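Local coordinates for protein salmonella typhimurium DB7155 bacteriophage DET7 tailspike (Bacteriophage, PDB 2V5I) that probably binds and hydrolyses the O-antigen of Salmonella as the trimeric receptor-binding tailspike of bacteriophage Det7, at residues A[504-507]-A[512-515]; A[542-547]-A[552-557]. All coordinates share one frame; numbering follows the deposited sequence.

Contact 1 of 2, residues A[504-507]-A[512-515]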
ATOM      1  N   VAL A 504       1.431  45.486  -5.657  1.00  8.46           N
ATOM      2  CA  VAL A 504       2.665  45.919  -5.022  1.00  9.65           C
ATOM      3  C   VAL A 504       3.854  45.597  -5.972  1.00  7.92           C
ATOM      4  O   VAL A 504       4.078  44.455  -6.343  1.00  7.39           O
ATOM      5  CB  VAL A 504       2.860  45.175  -3.669  1.00 11.57           C
ATOM      6  CG1 VAL A 504       4.181  45.537  -3.036  1.00 15.23           C
ATOM      7  CG2 VAL A 504       1.700  45.490  -2.682  1.00 12.42           C
ATOM      8  N   ASN A 505       4.600  46.657  -6.322  1.00  7.80           N
ATOM      9  CA  ASN A 505       5.850  46.624  -7.111  1.00  7.65           C
ATOM     10  C   ASN A 505       5.659  46.349  -8.627  1.00  8.07           C
ATOM     11  O   ASN A 505       6.592  45.948  -9.291  1.00  8.82           O
ATOM     12  CB  ASN A 505       6.892  45.657  -6.546  1.00  7.72           C
ATOM     13  CG  ASN A 505       8.284  45.983  -7.044  1.00 10.52           C
ATOM     14  OD1 ASN A 505       8.648  47.180  -7.085  1.00  9.95           O
ATOM     15  ND2 ASN A 505       9.089  44.949  -7.373  1.00  9.07           N
ATOM     16  N   ARG A 506       4.466  46.567  -9.161  1.00  8.93           N
ATOM     17  CA  ARG A 506       4.308  46.408 -10.617  1.00  8.63           C
ATOM     18  C   ARG A 506       5.217  47.435 -11.322  1.00  8.70           C
ATOM     19  O   ARG A 506       5.374  48.588 -10.860  1.00 10.96           O
ATOM     20  CB  ARG A 506       2.875  46.666 -11.034  1.00 10.75           C
ATOM     21  CG  ARG A 506       2.582  46.155 -12.460  1.00 13.51           C
ATOM     22  CD  ARG A 506       1.222  46.531 -13.016  1.00 13.67           C
ATOM     23  NE  ARG A 506       1.032  47.945 -12.864  1.00 13.25           N
ATOM     24  CZ  ARG A 506       1.531  48.854 -13.696  1.00 14.77           C
ATOM     25  NH1 ARG A 506       2.112  48.490 -14.834  1.00 18.33           N
ATOM     26  NH2 ARG A 506       1.360  50.126 -13.432  1.00 17.12           N
ATOM     27  N   GLY A 507       5.905  46.950 -12.351  1.00  9.53           N
ATOM     28  CA  GLY A 507       6.868  47.773 -13.132  1.00 11.42           C
ATOM     29  C   GLY A 507       8.188  48.027 -12.402  1.00 11.75           C
ATOM     30  O   GLY A 507       9.055  48.793 -12.854  1.00 13.09           O
ATOM     31  N   THR A 512       2.479  50.971  -4.482  1.00  9.81           N
ATOM     32  CA  THR A 512       1.255  50.226  -4.291  1.00  9.63           C
ATOM     33  C   THR A 512       0.201  50.904  -5.142  1.00 10.50           C
ATOM     34  O   THR A 512       0.053  52.126  -5.058  1.00 11.89           O
ATOM     35  CB  THR A 512       0.812  50.321  -2.847  1.00 10.46           C
ATOM     36  OG1 THR A 512       1.927  49.992  -1.972  1.00 11.10           O
ATOM     37  CG2 THR A 512      -0.313  49.357  -2.605  1.00 10.95           C
ATOM     38  N   GLU A 513      -0.453  50.124  -6.013  1.00  7.35           N
ATOM     39  CA  GLU A 513      -1.573  50.621  -6.757  1.00  7.30           C
ATOM     40  C   GLU A 513      -2.833  50.171  -6.040  1.00  8.85           C
ATOM     41  O   GLU A 513      -3.076  48.973  -5.900  1.00  9.94           O
ATOM     42  CB  GLU A 513      -1.548  50.074  -8.186  1.00  9.66           C
ATOM     43  CG  GLU A 513      -0.486  50.671  -9.050  1.00 10.12           C
ATOM     44  CD  GLU A 513      -0.233  49.840 -10.282  1.00 17.59           C
ATOM     45  OE1 GLU A 513      -0.940  50.073 -11.263  1.00 16.63           O
ATOM     46  OE2 GLU A 513       0.616  48.899 -10.233  1.00 14.32           O
ATOM     47  N   ILE A 514      -3.615  51.163  -5.616  1.00  8.33           N
ATOM     48  CA  ILE A 514      -4.738  50.967  -4.676  1.00  7.51           C
ATOM     49  C   ILE A 514      -6.068  51.245  -5.401  1.00  8.51           C
ATOM     50  O   ILE A 514      -6.210  52.319  -5.935  1.00  8.86           O
ATOM     51  CB  ILE A 514      -4.611  51.977  -3.521  1.00  8.36           C
ATOM     52  CG1 ILE A 514      -3.331  51.672  -2.734  1.00  9.68           C
ATOM     53  CG2 ILE A 514      -5.804  51.876  -2.625  1.00 10.16           C
ATOM     54  CD1 ILE A 514      -2.903  52.785  -1.746  1.00 14.14           C
ATOM     55  N   PRO A 515      -7.008  50.261  -5.466  1.00  9.45           N
ATOM     56  CA  PRO A 515      -8.330  50.526  -6.033  1.00  9.65           C
ATOM     57  C   PRO A 515      -9.056  51.595  -5.247  1.00  9.52           C
ATOM     58  O   PRO A 515      -9.044  51.573  -4.008  1.00 11.57           O
ATOM     59  CB  PRO A 515      -9.037  49.151  -5.915  1.00 11.03           C
ATOM     60  CG  PRO A 515      -7.936  48.141  -5.786  1.00 13.33           C
ATOM     61  CD  PRO A 515      -6.849  48.867  -5.028  1.00 12.59           C
TER
HETATM   62  O   HOH W   1       2.319  48.351  -8.119  1.00  9.87           O

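Contact 2 of 2, residues A[542-547]-A[552-557]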
ATOM      1  N   TRP A 542     -11.126  62.068  -2.223  1.00  9.71           N
ATOM      2  CA  TRP A 542     -11.720  62.132  -0.894  1.00  9.90           C
ATOM      3  C   TRP A 542     -11.511  60.819  -0.137  1.00 10.76           C
ATOM      4  O   TRP A 542     -11.350  59.742  -0.723  1.00 10.58           O
ATOM      5  CB  TRP A 542     -13.209  62.359  -1.038  1.00 11.05           C
ATOM      6  CG  TRP A 542     -13.614  63.743  -1.444  1.00 11.02           C
ATOM      7  CD1 TRP A 542     -13.494  64.311  -2.698  1.00 13.52           C
ATOM      8  CD2 TRP A 542     -14.209  64.742  -0.603  1.00 12.43           C
ATOM      9  NE1 TRP A 542     -14.004  65.586  -2.669  1.00 14.27           N
ATOM     10  CE2 TRP A 542     -14.439  65.877  -1.400  1.00 13.22           C
ATOM     11  CE3 TRP A 542     -14.573  64.776   0.752  1.00 13.57           C
ATOM     12  CZ2 TRP A 542     -15.027  67.037  -0.896  1.00 15.00           C
ATOM     13  CZ3 TRP A 542     -15.175  65.937   1.260  1.00 14.72           C
ATOM     14  CH2 TRP A 542     -15.346  67.055   0.448  1.00 13.64           C
ATOM     15  N   ALA A 543     -11.520  60.924   1.189  1.00  8.44           N
ATOM     16  CA  ALA A 543     -11.500  59.781   2.098  1.00  9.75           C
ATOM     17  C   ALA A 543     -12.822  59.733   2.862  1.00 10.76           C
ATOM     18  O   ALA A 543     -13.271  60.749   3.420  1.00 12.21           O
ATOM     19  CB  ALA A 543     -10.350  59.871   3.119  1.00 10.92           C
ATOM     20  N   LEU A 544     -13.402  58.550   2.929  1.00  9.96           N
ATOM     21  CA  LEU A 544     -14.494  58.208   3.825  1.00  9.82           C
ATOM     22  C   LEU A 544     -13.916  57.413   4.992  1.00  9.92           C
ATOM     23  O   LEU A 544     -13.309  56.375   4.796  1.00  9.94           O
ATOM     24  CB  LEU A 544     -15.536  57.363   3.081  1.00 10.51           C
ATOM     25  CG  LEU A 544     -16.708  56.818   3.931  1.00  9.45           C
ATOM     26  CD1 LEU A 544     -17.513  57.934   4.562  1.00 12.76           C
ATOM     27  CD2 LEU A 544     -17.585  55.946   3.027  1.00  9.63           C
ATOM     28  N   ILE A 545     -14.037  57.970   6.210  1.00 10.14           N
ATOM     29  CA  ILE A 545     -13.337  57.451   7.365  1.00 10.26           C
ATOM     30  C   ILE A 545     -14.353  57.174   8.486  1.00  9.64           C
ATOM     31  O   ILE A 545     -15.193  58.021   8.768  1.00 11.01           O
ATOM     32  CB  ILE A 545     -12.302  58.460   7.877  1.00 11.64           C
ATOM     33  CG1 ILE A 545     -11.183  58.569   6.845  1.00 14.71           C
ATOM     34  CG2 ILE A 545     -11.744  58.045   9.248  1.00 11.38           C
ATOM     35  CD1 ILE A 545     -10.220  59.650   7.042  1.00 17.80           C
ATOM     36  N   ARG A 546     -14.236  56.017   9.118  1.00 10.41           N
ATOM     37  CA  ARG A 546     -14.967  55.759  10.334  1.00 10.01           C
ATOM     38  C   ARG A 546     -14.045  56.075  11.512  1.00 10.46           C
ATOM     39  O   ARG A 546     -12.993  55.465  11.633  1.00 10.29           O
ATOM     40  CB  ARG A 546     -15.492  54.372  10.395  1.00 11.11           C
ATOM     41  CG  ARG A 546     -16.498  54.198  11.561  1.00 12.70           C
ATOM     42  CD  ARG A 546     -17.169  52.853  11.619  1.00 15.59           C
ATOM     43  NE  ARG A 546     -18.128  52.831  12.749  1.00 13.74           N
ATOM     44  CZ  ARG A 546     -18.503  51.743  13.411  1.00 15.64           C
ATOM     45  NH1 ARG A 546     -18.100  50.533  13.049  1.00 16.50           N
ATOM     46  NH2 ARG A 546     -19.349  51.868  14.438  1.00 18.67           N
ATOM     47  N   LEU A 547     -14.419  57.059  12.302  1.00 11.61           N
ATOM     48  CA  LEU A 547     -13.614  57.610  13.412  1.00 11.50           C
ATOM     49  C   LEU A 547     -13.672  56.758  14.658  1.00 11.72           C
ATOM     50  O   LEU A 547     -14.546  55.909  14.797  1.00 12.46           O
ATOM     51  CB  LEU A 547     -14.160  58.994  13.756  1.00 11.85           C
ATOM     52  CG  LEU A 547     -14.026  60.053  12.653  1.00 13.09           C
ATOM     53  CD1 LEU A 547     -14.884  61.309  12.925  1.00 13.69           C
ATOM     54  CD2 LEU A 547     -12.626  60.431  12.378  1.00 16.54           C
ATOM     55  N   LYS A 552     -18.978  58.548  11.034  1.00 13.45           N
ATOM     56  CA  LYS A 552     -18.295  58.592   9.752  1.00 14.84           C
ATOM     57  C   LYS A 552     -18.131  60.020   9.304  1.00 14.19           C
ATOM     58  O   LYS A 552     -19.024  60.897   9.532  1.00 15.67           O
ATOM     59  CB  LYS A 552     -19.098  57.764   8.743  1.00 14.71           C
ATOM     60  CG  LYS A 552     -19.115  56.305   9.129  1.00 17.40           C
ATOM     61  CD  LYS A 552     -19.879  55.427   8.176  1.00 17.71           C
ATOM     62  CE  LYS A 552     -20.003  53.994   8.722  1.00 14.96           C
ATOM     63  NZ  LYS A 552     -20.756  53.117   7.826  1.00 15.55           N
ATOM     64  N   THR A 553     -17.021  60.299   8.640  1.00 12.69           N
ATOM     65  CA  THR A 553     -16.745  61.587   8.128  1.00 12.39           C
ATOM     66  C   THR A 553     -16.077  61.488   6.759  1.00 13.55           C
ATOM     67  O   THR A 553     -15.521  60.426   6.420  1.00 13.21           O
ATOM     68  CB  THR A 553     -15.899  62.398   9.150  1.00 15.12           C
ATOM     69  OG1 THR A 553     -15.924  63.780   8.818  1.00 18.02           O
ATOM     70  CG2 THR A 553     -14.436  61.939   9.187  1.00 13.83           C
ATOM     71  N   ARG A 554     -16.118  62.581   5.996  1.00 11.65           N
ATOM     72  CA  ARG A 554     -15.539  62.683   4.679  1.00 11.21           C
ATOM     73  C   ARG A 554     -14.525  63.823   4.666  1.00 12.90           C
ATOM     74  O   ARG A 554     -14.823  64.956   5.098  1.00 13.97           O
ATOM     75  CB  ARG A 554     -16.623  62.975   3.625  1.00 10.94           C
ATOM     76  CG  ARG A 554     -17.628  61.850   3.484  1.00 11.96           C
ATOM     77  CD  ARG A 554     -18.908  62.256   2.733  1.00 14.81           C
ATOM     78  NE  ARG A 554     -19.878  61.163   2.789  1.00 15.25           N
ATOM     79  CZ  ARG A 554     -19.886  60.104   1.980  1.00 18.01           C
ATOM     80  NH1 ARG A 554     -19.001  59.982   0.988  1.00 13.97           N
ATOM     81  NH2 ARG A 554     -20.816  59.161   2.163  1.00 17.99           N
ATOM     82  N   MET A 555     -13.330  63.509   4.198  1.00 10.61           N
ATOM     83  CA  MET A 555     -12.213  64.440   4.126  1.00 11.87           C
ATOM     84  C   MET A 555     -11.652  64.546   2.718  1.00 11.70           C
ATOM     85  O   MET A 555     -11.292  63.534   2.090  1.00 13.09           O
ATOM     86  CB  MET A 555     -11.064  63.949   5.030  1.00 12.78           C
ATOM     87  CG  MET A 555     -11.461  63.752   6.467  1.00 16.10           C
ATOM     88  SD  MET A 555     -10.055  63.522   7.568  1.00 17.74           S
ATOM     89  CE  MET A 555     -10.848  62.873   9.036  1.00 15.23           C
ATOM     90  N   LYS A 556     -11.546  65.774   2.225  1.00 11.17           N
ATOM     91  CA  LYS A 556     -10.936  66.037   0.937  1.00 11.48           C
ATOM     92  C   LYS A 556      -9.434  66.058   1.039  1.00 11.59           C
ATOM     93  O   LYS A 556      -8.884  66.794   1.851  1.00 11.71           O
ATOM     94  CB  LYS A 556     -11.423  67.343   0.385  1.00 13.71           C
ATOM     95  CG  LYS A 556     -11.049  67.592  -1.012  1.00 14.63           C
ATOM     96  CD  LYS A 556     -11.618  68.903  -1.465  1.00 18.02           C
ATOM     97  CE  LYS A 556     -11.263  69.218  -2.864  1.00 26.61           C
ATOM     98  NZ  LYS A 556     -11.647  70.639  -3.131  1.00 30.21           N
ATOM     99  N   LEU A 557      -8.780  65.253   0.203  1.00 10.45           N
ATOM    100  CA  LEU A 557      -7.304  65.048   0.278  1.00 10.60           C
ATOM    101  C   LEU A 557      -6.529  65.800  -0.788  1.00 12.73           C
ATOM    102  O   LEU A 557      -5.361  66.105  -0.599  1.00 13.71           O
ATOM    103  CB  LEU A 557      -6.947  63.574   0.197  1.00 11.60           C
ATOM    104  CG  LEU A 557      -7.588  62.601   1.210  1.00  9.25           C
ATOM    105  CD1 LEU A 557      -6.850  61.252   1.225  1.00 11.79           C
ATOM    106  CD2 LEU A 557      -7.593  63.203   2.593  1.00 12.34           C
TER

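Contact 1 of 2, residues A[504-507]-A[512-515]
R506, in the turn of an antiparallel beta hairpin, reaches back to form a salt bridge with E513 on the return strand 512-515. V504 and T512 form a non-hydrogen-bonded pair with CA atoms 4.6 Å apart, and backbone bonding between N505 and T511 carries the pairing one step further toward the turn. The R506 chain can be followed outward. Its CB already lies 3.3 Å from E513 OE2. CG, anti to the backbone N, and CD carry the chain past the same oxygen, and a bend at chi3 (51°) turns the guanidinium back onto the carboxylate. NE then donates to E513 OE2 at 2.8 Å, meeting the syn lone pair of that oxygen, and makes a weak second bond to E513 OE1. At the tip, NH2 reaches E513 OE1 at 3.2 Å from above the carboxylate plane. The grip is thus side-on, one nitrogen to each oxygen, but not coplanar: the two flat groups are turned 63° apart, and the N-H angles stay near 145°. Both ends are also tied to the second subunit, R506 NH2 to the carbonyl of E524 and E513 OE1 to the amide of L527, each in that neighbouring chain. E513 to P515 pair with a strand of the same subunit, which continues the sheet across the interface. A water sits between backbone and side chain within the hairpin, accepting from R506 N at 3.0 Å and lying 2.8 Å from E513 OE2.

Contact 2 of 2, residues A[542-547]-A[552-557]
K552 opens the return strand of a beta hairpin, paired with R546 with its CG 4.1 Å from R546 CG. The K552 ammonium and the R546 guanidinium stay apart, K552 NZ 5.6 Å from R546 NE. T553 follows in a hydrogen-bonded pair with I545, its N giving to I545 O and its O receiving I545 N, both at 2.9 Å. Its methyl CG2 meets L547 CD1 at 3.8 Å. R554 returns to the face of K552 and runs alongside L544, whose CD1 sits over the centre of the guanidinium face. The polar ends on this face are held elsewhere in the chain: R546 NE by the carbonyl of G550, K552 NZ by those of V526 and D523, R554 NH2 by the carbonyl of L521 and a salt bridge with D523, and R554 NH1 by Y535 OH. M555 repeats the two-bond pairing with A543, the N-H angles both 168°, and its extended chain brings CE to I545 CD1 at 3.8 Å, the side chains crossing at about a right angle. K556 then lays CB over the W542 six-membered ring, 3.7 Å from the centroid and only 7° off the normal, a CH-pi contact. L557 ends the segment with CD1 beside A543 CB, while its carbonyl and those of L557 in both neighbouring subunits bind a sodium ion. Strand 540-546 occupies the middle of a three-stranded antiparallel sheet, between 552-556 and strand 531-537, where M532 touches A543 and I545.

Contact 1 and contact 2 follow one another along the chain, each joining segments separated by four residues, and both lie toward the C-terminal end, about 52 and 63 Å from the chain centre. Their own centres are about 22 Å apart and their nearest atoms about 9 Å, without touching. They belong to different antiparallel sheets beyond the parallel beta-helix: contact 1 lies at the 512-515 edge of the five-stranded one, which runs on into the second subunit, and contact 2 joins the middle and one outer strand of the three-stranded one. Each touches the third subunit, and the region between them supplies D523 and V526 to contact 2. This is consistent with the intertwined C-terminal domain that joins the trimer.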